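Local coordinates for protein diaminopimelate decarboxylase (Aquifex aeolicus, PDB 2P3E) that probably decarboxylates meso-diaminopimelate to L-lysine, the last step of lysine biosynthesis, as a homodimeric enzyme that depends on pyridoxal 5'-phosphate, at residues Ile20-Leu28 / Leu395-Leu403; His384-Glu393 / Arg405-Val414. All blocks are in the same frame, centred on the assembly; numbering follows the deposited sequence.

Contact 1. Residues Ile20-Leu28 / Leu395-Leu403; sequences IEGVSLKEL and LVENGSVKL
E21 and V23 meet V396 and G399 where two β-hairpin ends lie against each other, each closed by a type I' turn, I20-V23 and E397-S400. This joins the N-terminal hairpin to the mixed β-sheet that holds strands 36-40, 392-397 and 400-405. The turns dock through backbone: G399 N donates to E21 O (2.7 Å), nearly along the C=O axis. E21 also sends its side chain over the neighbouring turn. Its chain bends at chi2 (-148°), which carries OE1 to N398 N at 2.9 Å; the bond is straight at 168°, but the N-H comes from above the carboxylate plane. OE2 turns to S40 OG and N42 N, so the carboxylate links both hairpins to the end of strand 36-40 and the start of helix 41-54. Beside this polar clasp lies an apolar patch with V396 at its centre. The two methyls of V396 part company: CG1 is pressed against V23 CG2 at 3.2 Å, closer than usual van der Waals contact, while CG2 faces L28 CD1 (4.0 Å) and I20 CG2. V23 divides its branches likewise, with CG1, anti to the backbone N (chi1 -177°), reaching V401. L28 and V401 run past each other in opposite directions, and L28 CD2 rests 3.8 Å from V401 CG1.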
loop_
_atom_site.group_PDB
_atom_site.type_symbol
_atom_site.label_atom_id
_atom_site.label_comp_id
_atom_site.label_asym_id
_atom_site.label_seq_id
_atom_site.Cartn_x
_atom_site.Cartn_y
_atom_site.Cartn_z
ATOM N N ILE B 20 -9.018 -15.153 21.988
ATOM C CA ILE B 20 -8.453 -16.010 20.933
ATOM C C ILE B 20 -7.426 -16.928 21.565
ATOM O O ILE B 20 -6.515 -16.462 22.245
ATOM C CB ILE B 20 -7.818 -15.173 19.767
ATOM C CG1 ILE B 20 -7.377 -16.094 18.613
ATOM C CG2 ILE B 20 -6.668 -14.278 20.277
ATOM C CD1 ILE B 20 -6.953 -15.353 17.365
ATOM N N GLU B 21 -7.576 -18.234 21.353
ATOM C CA GLU B 21 -6.751 -19.243 22.034
ATOM C C GLU B 21 -6.566 -18.986 23.551
ATOM O O GLU B 21 -5.454 -19.092 24.088
ATOM C CB GLU B 21 -5.385 -19.410 21.334
ATOM C CG GLU B 21 -5.491 -20.022 19.942
ATOM C CD GLU B 21 -4.299 -20.868 19.587
ATOM O OE1 GLU B 21 -3.843 -21.647 20.455
ATOM O OE2 GLU B 21 -3.818 -20.758 18.437
ATOM N N GLY B 22 -7.657 -18.637 24.223
ATOM C CA GLY B 22 -7.644 -18.395 25.672
ATOM C C GLY B 22 -6.949 -17.113 26.107
ATOM O O GLY B 22 -6.598 -16.967 27.279
ATOM N N VAL B 23 -6.701 -16.196 25.163
ATOM C CA VAL B 23 -6.103 -14.903 25.493
ATOM C C VAL B 23 -7.074 -13.775 25.137
ATOM O O VAL B 23 -7.592 -13.714 24.021
ATOM C CB VAL B 23 -4.722 -14.675 24.801
ATOM C CG1 VAL B 23 -4.113 -13.334 25.231
ATOM C CG2 VAL B 23 -3.757 -15.804 25.122
ATOM N N SER B 24 -7.319 -12.894 26.101
ATOM C CA SER B 24 -8.268 -11.793 25.947
ATOM C C SER B 24 -7.699 -10.791 24.937
ATOM O O SER B 24 -6.566 -10.359 25.076
ATOM C CB SER B 24 -8.459 -11.106 27.304
ATOM O OG SER B 24 -8.978 -9.812 27.153
ATOM N N LEU B 25 -8.496 -10.427 23.936
ATOM C CA LEU B 25 -8.103 -9.389 22.988
ATOM C C LEU B 25 -7.999 -8.020 23.632
ATOM O O LEU B 25 -7.161 -7.214 23.247
ATOM C CB LEU B 25 -9.053 -9.362 21.777
ATOM C CG LEU B 25 -8.705 -10.582 20.902
ATOM C CD1 LEU B 25 -9.782 -10.826 19.942
ATOM C CD2 LEU B 25 -7.337 -10.443 20.176
ATOM N N LYS B 26 -8.846 -7.750 24.623
ATOM C CA LYS B 26 -8.729 -6.483 25.348
ATOM C C LYS B 26 -7.396 -6.365 26.098
ATOM O O LYS B 26 -6.748 -5.318 26.052
ATOM C CB LYS B 26 -9.921 -6.252 26.283
ATOM C CG LYS B 26 -9.864 -4.908 26.999
ATOM C CD LYS B 26 -11.178 -4.619 27.715
ATOM C CE LYS B 26 -11.174 -3.226 28.307
ATOM N NZ LYS B 26 -12.340 -3.043 29.246
ATOM N N GLU B 27 -6.974 -7.434 26.772
ATOM C CA GLU B 27 -5.665 -7.415 27.417
ATOM C C GLU B 27 -4.517 -7.230 26.419
ATOM O O GLU B 27 -3.597 -6.463 26.668
ATOM C CB GLU B 27 -5.415 -8.665 28.263
ATOM C CG GLU B 27 -4.179 -8.515 29.209
ATOM C CD GLU B 27 -4.356 -7.428 30.310
ATOM O OE1 GLU B 27 -5.426 -7.356 30.967
ATOM O OE2 GLU B 27 -3.414 -6.636 30.519
ATOM N N LEU B 28 -4.573 -7.946 25.300
ATOM C CA LEU B 28 -3.550 -7.782 24.266
ATOM C C LEU B 28 -3.488 -6.342 23.751
ATOM O O LEU B 28 -2.403 -5.795 23.588
ATOM C CB LEU B 28 -3.775 -8.759 23.096
ATOM C CG LEU B 28 -3.480 -10.226 23.410
ATOM C CD1 LEU B 28 -3.990 -11.067 22.273
ATOM C CD2 LEU B 28 -1.979 -10.454 23.628
ATOM N N LEU B 395 1.538 -13.492 18.329
ATOM C CA LEU B 395 1.134 -14.861 18.027
ATOM C C LEU B 395 0.704 -15.550 19.331
ATOM O O LEU B 395 1.505 -15.674 20.282
ATOM C CB LEU B 395 2.289 -15.628 17.398
ATOM C CG LEU B 395 2.107 -17.131 17.077
ATOM C CD1 LEU B 395 1.128 -17.315 15.934
ATOM C CD2 LEU B 395 3.458 -17.731 16.739
ATOM N N VAL B 396 -0.556 -15.967 19.375
ATOM C CA VAL B 396 -1.128 -16.593 20.556
ATOM C C VAL B 396 -1.108 -18.121 20.390
ATOM O O VAL B 396 -1.320 -18.633 19.288
ATOM C CB VAL B 396 -2.554 -16.087 20.822
ATOM C CG1 VAL B 396 -3.102 -16.713 22.087
ATOM C CG2 VAL B 396 -2.563 -14.573 20.999
ATOM N N GLU B 397 -0.799 -18.837 21.472
ATOM C CA GLU B 397 -0.876 -20.295 21.462
ATOM C C GLU B 397 -1.262 -20.779 22.861
ATOM O O GLU B 397 -0.497 -20.572 23.820
ATOM C CB GLU B 397 0.461 -20.907 21.055
ATOM C CG GLU B 397 0.434 -22.434 20.913
ATOM C CD GLU B 397 1.728 -22.989 20.351
ATOM O OE1 GLU B 397 2.203 -22.512 19.290
ATOM O OE2 GLU B 397 2.280 -23.914 20.951
ATOM N N ASN B 398 -2.445 -21.384 22.952
ATOM C CA ASN B 398 -2.935 -22.025 24.185
ATOM C C ASN B 398 -2.677 -21.172 25.444
ATOM O O ASN B 398 -1.908 -21.564 26.326
ATOM C CB ASN B 398 -2.313 -23.419 24.330
ATOM C CG ASN B 398 -2.999 -24.263 25.397
ATOM O OD1 ASN B 398 -4.148 -24.007 25.770
ATOM N ND2 ASN B 398 -2.289 -25.275 25.893
ATOM N N GLY B 399 -3.276 -19.982 25.480
ATOM C CA GLY B 399 -3.167 -19.091 26.639
ATOM C C GLY B 399 -1.911 -18.237 26.770
ATOM O O GLY B 399 -1.852 -17.373 27.646
ATOM N N SER B 400 -0.895 -18.465 25.940
ATOM C CA SER B 400 0.310 -17.647 26.031
ATOM C C SER B 400 0.576 -16.889 24.729
ATOM O O SER B 400 -0.105 -17.123 23.728
ATOM C CB SER B 400 1.512 -18.482 26.450
ATOM O OG SER B 400 1.931 -19.338 25.408
ATOM N N VAL B 401 1.530 -15.959 24.763
ATOM C CA VAL B 401 1.773 -15.067 23.615
ATOM C C VAL B 401 3.244 -14.843 23.325
ATOM O O VAL B 401 4.069 -14.804 24.235
ATOM C CB VAL B 401 1.069 -13.671 23.741
ATOM C CG1 VAL B 401 -0.384 -13.825 24.028
ATOM C CG2 VAL B 401 1.723 -12.794 24.825
ATOM N N LYS B 402 3.560 -14.683 22.042
ATOM C CA LYS B 402 4.856 -14.228 21.626
ATOM C C LYS B 402 4.702 -12.966 20.775
ATOM O O LYS B 402 3.844 -12.893 19.892
ATOM C CB LYS B 402 5.576 -15.316 20.806
ATOM C CG LYS B 402 5.963 -16.556 21.593
ATOM C CD LYS B 402 6.732 -17.573 20.716
ATOM C CE LYS B 402 5.818 -18.071 19.584
ATOM N NZ LYS B 402 6.111 -19.463 19.029
ATOM N N LEU B 403 5.530 -11.971 21.050
ATOM C CA LEU B 403 5.611 -10.819 20.187
ATOM C C LEU B 403 6.402 -11.228 18.947
ATOM O O LEU B 403 7.562 -11.644 19.068
ATOM C CB LEU B 403 6.256 -9.625 20.923
ATOM C CG LEU B 403 6.368 -8.279 20.184
ATOM C CD1 LEU B 403 4.955 -7.735 19.868
ATOM C CD2 LEU B 403 7.127 -7.285 21.057
#

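Contact 2. Residues His384-Glu393 / Arg405-Val414; sequences HYNMRPRAAE and RKRENYDYIV
The carboxylate of E408 receives five hydrogen bonds from H384, R390 and R405, a salt-bridge network with a buried glutamate at its centre. OE1 is held from opposite faces of its plane: H384 NE2 approaches on the syn side at 2.6 Å, nearly in the imidazole plane, and R390 N from the other side at 3.0 Å. OE2 takes NE (2.8 Å) and NH2 of R390, both in the guanidinium plane, while R405 NH2 reaches the anti lone pair of OE2 at 2.7 Å. A bend at chi3 (-68°) turns the R390 guanidinium side-on to the acid, its plane 57° from the carboxylate. The R405 guanidinium stands nearly perpendicular to that of R390, and R390 on the syn side and R405 on the anti side share OE2. A glutamine here would probably leave both arginines without this counter-charge and set an amide NH2 against donors, either H384 NE2 and R390 N or the two guanidinium groups.

I413 CG1 lies over one face of the H384 ring in a CH-pi contact, 3.8 Å from its centroid, and the ring of Y412 meets the imidazole rim to rim. Farther out, M387 SD touches I413 CG2 (3.6 Å), and P389 CG lies against Y410 CD1. The R407 guanidinium lies with one face over A392 N, while its NH groups go to P35 O and F32 O. The site is part of the dimer interface: H384 ND1 bonds R390 NH2 of the second subunit, and Y412 OH bonds Y412 O of that chain. E393 and R405 form an antiparallel hydrogen-bonded pair where strands 392-397 and 400-405 meet, A392 and E393 pack on strand 36-40, and helix 410-414, N-capped by N409, closes over the loop that precedes strand 392-397.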
loop_
_atom_site.group_PDB
_atom_site.type_symbol
_atom_site.label_atom_id
_atom_site.label_comp_id
_atom_site.label_asym_id
_atom_site.label_seq_id
_atom_site.Cartn_x
_atom_site.Cartn_y
_atom_site.Cartn_z
ATOM N N HIS B 384 3.383 2.980 4.957
ATOM C CA HIS B 384 3.671 4.071 5.879
ATOM C C HIS B 384 2.997 5.369 5.470
ATOM O O HIS B 384 3.389 6.446 5.919
ATOM C CB HIS B 384 5.190 4.300 5.995
ATOM C CG HIS B 384 5.906 3.153 6.632
ATOM N ND1 HIS B 384 7.019 2.562 6.075
ATOM C CD2 HIS B 384 5.638 2.471 7.770
ATOM C CE1 HIS B 384 7.429 1.580 6.863
ATOM N NE2 HIS B 384 6.595 1.492 7.886
ATOM N N TYR B 385 1.955 5.258 4.651
ATOM C CA TYR B 385 1.224 6.425 4.205
ATOM C C TYR B 385 0.825 7.306 5.394
ATOM O O TYR B 385 0.395 6.794 6.442
ATOM C CB TYR B 385 0.015 5.972 3.363
ATOM C CG TYR B 385 -0.673 7.076 2.612
ATOM C CD1 TYR B 385 0.051 8.141 2.063
ATOM C CD2 TYR B 385 -2.067 7.050 2.422
ATOM C CE1 TYR B 385 -0.593 9.176 1.370
ATOM C CE2 TYR B 385 -2.713 8.062 1.728
ATOM C CZ TYR B 385 -1.972 9.120 1.206
ATOM O OH TYR B 385 -2.636 10.117 0.521
ATOM N N ASN B 386 1.014 8.624 5.245
ATOM C CA ASN B 386 0.774 9.592 6.309
ATOM C C ASN B 386 1.776 9.446 7.469
ATOM O O ASN B 386 1.500 9.869 8.590
ATOM C CB ASN B 386 -0.680 9.509 6.836
ATOM C CG ASN B 386 -1.745 9.992 5.825
ATOM O OD1 ASN B 386 -2.907 10.069 6.180
ATOM N ND2 ASN B 386 -1.350 10.331 4.588
ATOM N N MET B 387 2.941 8.851 7.192
ATOM C CA MET B 387 3.987 8.682 8.212
ATOM C C MET B 387 3.459 7.891 9.416
ATOM O O MET B 387 3.782 8.200 10.564
ATOM C CB MET B 387 4.567 10.050 8.636
ATOM C CG MET B 387 5.697 10.553 7.762
ATOM S SD MET B 387 7.190 9.511 7.858
ATOM C CE MET B 387 7.650 9.767 9.578
ATOM N N ARG B 388 2.658 6.861 9.143
ATOM C CA ARG B 388 2.094 6.037 10.192
ATOM C C ARG B 388 2.900 4.758 10.370
ATOM O O ARG B 388 2.979 3.950 9.449
ATOM C CB ARG B 388 0.618 5.704 9.893
ATOM C CG ARG B 388 -0.255 6.958 9.781
ATOM C CD ARG B 388 -1.754 6.680 9.934
ATOM N NE ARG B 388 -2.131 6.647 11.351
ATOM C CZ ARG B 388 -2.424 7.706 12.130
ATOM N NH1 ARG B 388 -2.457 8.964 11.667
ATOM N NH2 ARG B 388 -2.718 7.484 13.415
ATOM N N PRO B 389 3.517 4.573 11.560
ATOM C CA PRO B 389 4.225 3.315 11.801
ATOM C C PRO B 389 3.241 2.148 11.766
ATOM O O PRO B 389 2.071 2.293 12.170
ATOM C CB PRO B 389 4.785 3.472 13.218
ATOM C CG PRO B 389 4.814 4.951 13.473
ATOM C CD PRO B 389 3.623 5.502 12.698
ATOM N N ARG B 390 3.716 1.013 11.272
ATOM C CA ARG B 390 2.878 -0.172 11.159
ATOM C C ARG B 390 2.692 -0.882 12.503
ATOM O O ARG B 390 3.430 -0.644 13.470
ATOM C CB ARG B 390 3.410 -1.134 10.091
ATOM C CG ARG B 390 3.393 -0.520 8.676
ATOM C CD ARG B 390 3.906 -1.476 7.611
ATOM N NE ARG B 390 5.348 -1.738 7.751
ATOM C CZ ARG B 390 6.138 -2.135 6.757
ATOM N NH1 ARG B 390 5.630 -2.318 5.540
ATOM N NH2 ARG B 390 7.436 -2.352 6.974
ATOM N N ALA B 391 1.676 -1.736 12.538
ATOM C CA ALA B 391 1.190 -2.362 13.758
ATOM C C ALA B 391 2.176 -3.373 14.318
ATOM O O ALA B 391 2.958 -3.971 13.564
ATOM C CB ALA B 391 -0.129 -3.067 13.458
ATOM N N ALA B 392 2.094 -3.600 15.637
ATOM C CA ALA B 392 2.739 -4.771 16.251
ATOM C C ALA B 392 1.991 -6.032 15.774
ATOM O O ALA B 392 0.813 -5.960 15.407
ATOM C CB ALA B 392 2.700 -4.681 17.780
ATOM N N GLU B 393 2.700 -7.160 15.771
ATOM C CA GLU B 393 2.103 -8.456 15.500
ATOM C C GLU B 393 2.386 -9.429 16.667
ATOM O O GLU B 393 3.514 -9.565 17.108
ATOM C CB GLU B 393 2.669 -9.046 14.214
ATOM C CG GLU B 393 2.261 -8.288 12.919
ATOM C CD GLU B 393 2.810 -8.974 11.652
ATOM O OE1 GLU B 393 4.063 -9.069 11.485
ATOM O OE2 GLU B 393 2.002 -9.414 10.808
ATOM N N ARG B 405 6.341 -9.283 15.842
ATOM C CA ARG B 405 6.849 -8.056 15.215
ATOM C C ARG B 405 6.609 -6.880 16.148
ATOM O O ARG B 405 5.475 -6.621 16.532
ATOM C CB ARG B 405 6.186 -7.788 13.851
ATOM C CG ARG B 405 6.909 -6.671 13.068
ATOM C CD ARG B 405 6.241 -6.335 11.734
ATOM N NE ARG B 405 6.893 -5.156 11.141
ATOM C CZ ARG B 405 7.822 -5.193 10.188
ATOM N NH1 ARG B 405 8.223 -6.346 9.667
ATOM N NH2 ARG B 405 8.318 -4.054 9.716
ATOM N N LYS B 406 7.680 -6.181 16.521
ATOM C CA LYS B 406 7.550 -4.977 17.351
ATOM C C LYS B 406 6.833 -3.905 16.537
ATOM O O LYS B 406 6.967 -3.855 15.303
ATOM C CB LYS B 406 8.918 -4.441 17.771
ATOM C CG LYS B 406 9.730 -5.390 18.708
ATOM C CD LYS B 406 11.157 -4.802 18.970
ATOM C CE LYS B 406 12.017 -4.774 17.687
ATOM N NZ LYS B 406 13.499 -4.582 17.938
ATOM N N ARG B 407 6.077 -3.065 17.233
ATOM C CA ARG B 407 5.532 -1.864 16.623
ATOM C C ARG B 407 6.687 -0.980 16.155
ATOM O O ARG B 407 7.672 -0.787 16.879
ATOM C CB ARG B 407 4.668 -1.106 17.626
ATOM C CG ARG B 407 3.858 0.060 17.035
ATOM C CD ARG B 407 2.918 0.657 18.091
ATOM N NE ARG B 407 2.067 -0.398 18.648
ATOM C CZ ARG B 407 0.965 -0.879 18.062
ATOM N NH1 ARG B 407 0.558 -0.406 16.874
ATOM N NH2 ARG B 407 0.297 -1.864 18.642
ATOM N N GLU B 408 6.556 -0.453 14.942
ATOM C CA GLU B 408 7.526 0.486 14.389
ATOM C C GLU B 408 7.401 1.836 15.083
ATOM O O GLU B 408 6.386 2.129 15.710
ATOM C CB GLU B 408 7.276 0.643 12.882
ATOM C CG GLU B 408 7.528 -0.646 12.109
ATOM C CD GLU B 408 6.954 -0.613 10.699
ATOM O OE1 GLU B 408 6.448 0.445 10.284
ATOM O OE2 GLU B 408 7.058 -1.633 10.001
ATOM N N ASN B 409 8.443 2.644 14.959
ATOM C CA ASN B 409 8.394 4.038 15.349
ATOM C C ASN B 409 8.712 4.915 14.142
ATOM O O ASN B 409 9.014 4.400 13.073
ATOM C CB ASN B 409 9.335 4.296 16.536
ATOM C CG ASN B 409 10.781 3.908 16.246
ATOM O OD1 ASN B 409 11.238 3.859 15.093
ATOM N ND2 ASN B 409 11.524 3.653 17.316
ATOM N N TYR B 410 8.607 6.238 14.298
ATOM C CA TYR B 410 8.861 7.162 13.183
ATOM C C TYR B 410 10.271 7.034 12.606
ATOM O O TYR B 410 10.462 7.135 11.383
ATOM C CB TYR B 410 8.617 8.613 13.619
ATOM C CG TYR B 410 7.264 8.858 14.253
ATOM C CD1 TYR B 410 6.103 8.243 13.753
ATOM C CD2 TYR B 410 7.135 9.738 15.324
ATOM C CE1 TYR B 410 4.858 8.472 14.348
ATOM C CE2 TYR B 410 5.898 9.983 15.913
ATOM C CZ TYR B 410 4.765 9.345 15.410
ATOM O OH TYR B 410 3.542 9.594 15.988
ATOM N N ASP B 411 11.251 6.829 13.495
ATOM C CA ASP B 411 12.624 6.704 13.075
ATOM C C ASP B 411 12.769 5.581 12.045
ATOM O O ASP B 411 13.513 5.727 11.086
ATOM C CB ASP B 411 13.546 6.425 14.266
ATOM C CG ASP B 411 13.873 7.695 15.099
ATOM O OD1 ASP B 411 13.570 8.832 14.658
ATOM O OD2 ASP B 411 14.455 7.513 16.192
ATOM N N TYR B 412 12.072 4.464 12.268
ATOM C CA TYR B 412 12.141 3.299 11.350
ATOM C C TYR B 412 11.708 3.632 9.919
ATOM O O TYR B 412 12.354 3.217 8.942
ATOM C CB TYR B 412 11.277 2.149 11.893
ATOM C CG TYR B 412 11.101 0.991 10.905
ATOM C CD1 TYR B 412 12.063 -0.015 10.813
ATOM C CD2 TYR B 412 9.978 0.926 10.075
ATOM C CE1 TYR B 412 11.914 -1.098 9.909
ATOM C CE2 TYR B 412 9.807 -0.131 9.157
ATOM C CZ TYR B 412 10.766 -1.140 9.084
ATOM O OH TYR B 412 10.609 -2.178 8.198
ATOM N N ILE B 413 10.612 4.373 9.804
ATOM C CA ILE B 413 10.078 4.806 8.499
ATOM C C ILE B 413 11.143 5.557 7.678
ATOM O O ILE B 413 11.318 5.286 6.485
ATOM C CB ILE B 413 8.792 5.668 8.646
ATOM C CG1 ILE B 413 7.703 4.907 9.428
ATOM C CG2 ILE B 413 8.242 6.101 7.258
ATOM C CD1 ILE B 413 6.486 5.780 9.809
ATOM N N VAL B 414 11.838 6.501 8.314
ATOM C CA VAL B 414 12.780 7.362 7.578
ATOM C C VAL B 414 14.263 6.995 7.762
ATOM O O VAL B 414 15.144 7.724 7.299
ATOM C CB VAL B 414 12.540 8.874 7.892
ATOM C CG1 VAL B 414 11.126 9.287 7.434
ATOM C CG2 VAL B 414 12.717 9.156 9.368
HETATM O O HOH W 1 1.403 1.580 14.987
HETATM O O HOH W 2 5.673 -3.303 12.956
#

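From the N terminus, residues 20-28 come first and wait until 395-403 for their partner, so contact 1 closes a loop of 366 residues that contains the whole pyridoxal-binding barrel. Contact 2 closes a much shorter loop, in which 384-393 and 405-414 flank the hairpin of strands 392-397 and 400-405. The two cross, since 384-393 precedes 395-403 and 405-414 follows it. They share that hairpin: contact 1 ties its turn to the N-terminal strands, and contact 2 ties its open end to the C-terminal helix and the second subunit. L403 CD1 lies 3.6 Å from E393 O, where they meet.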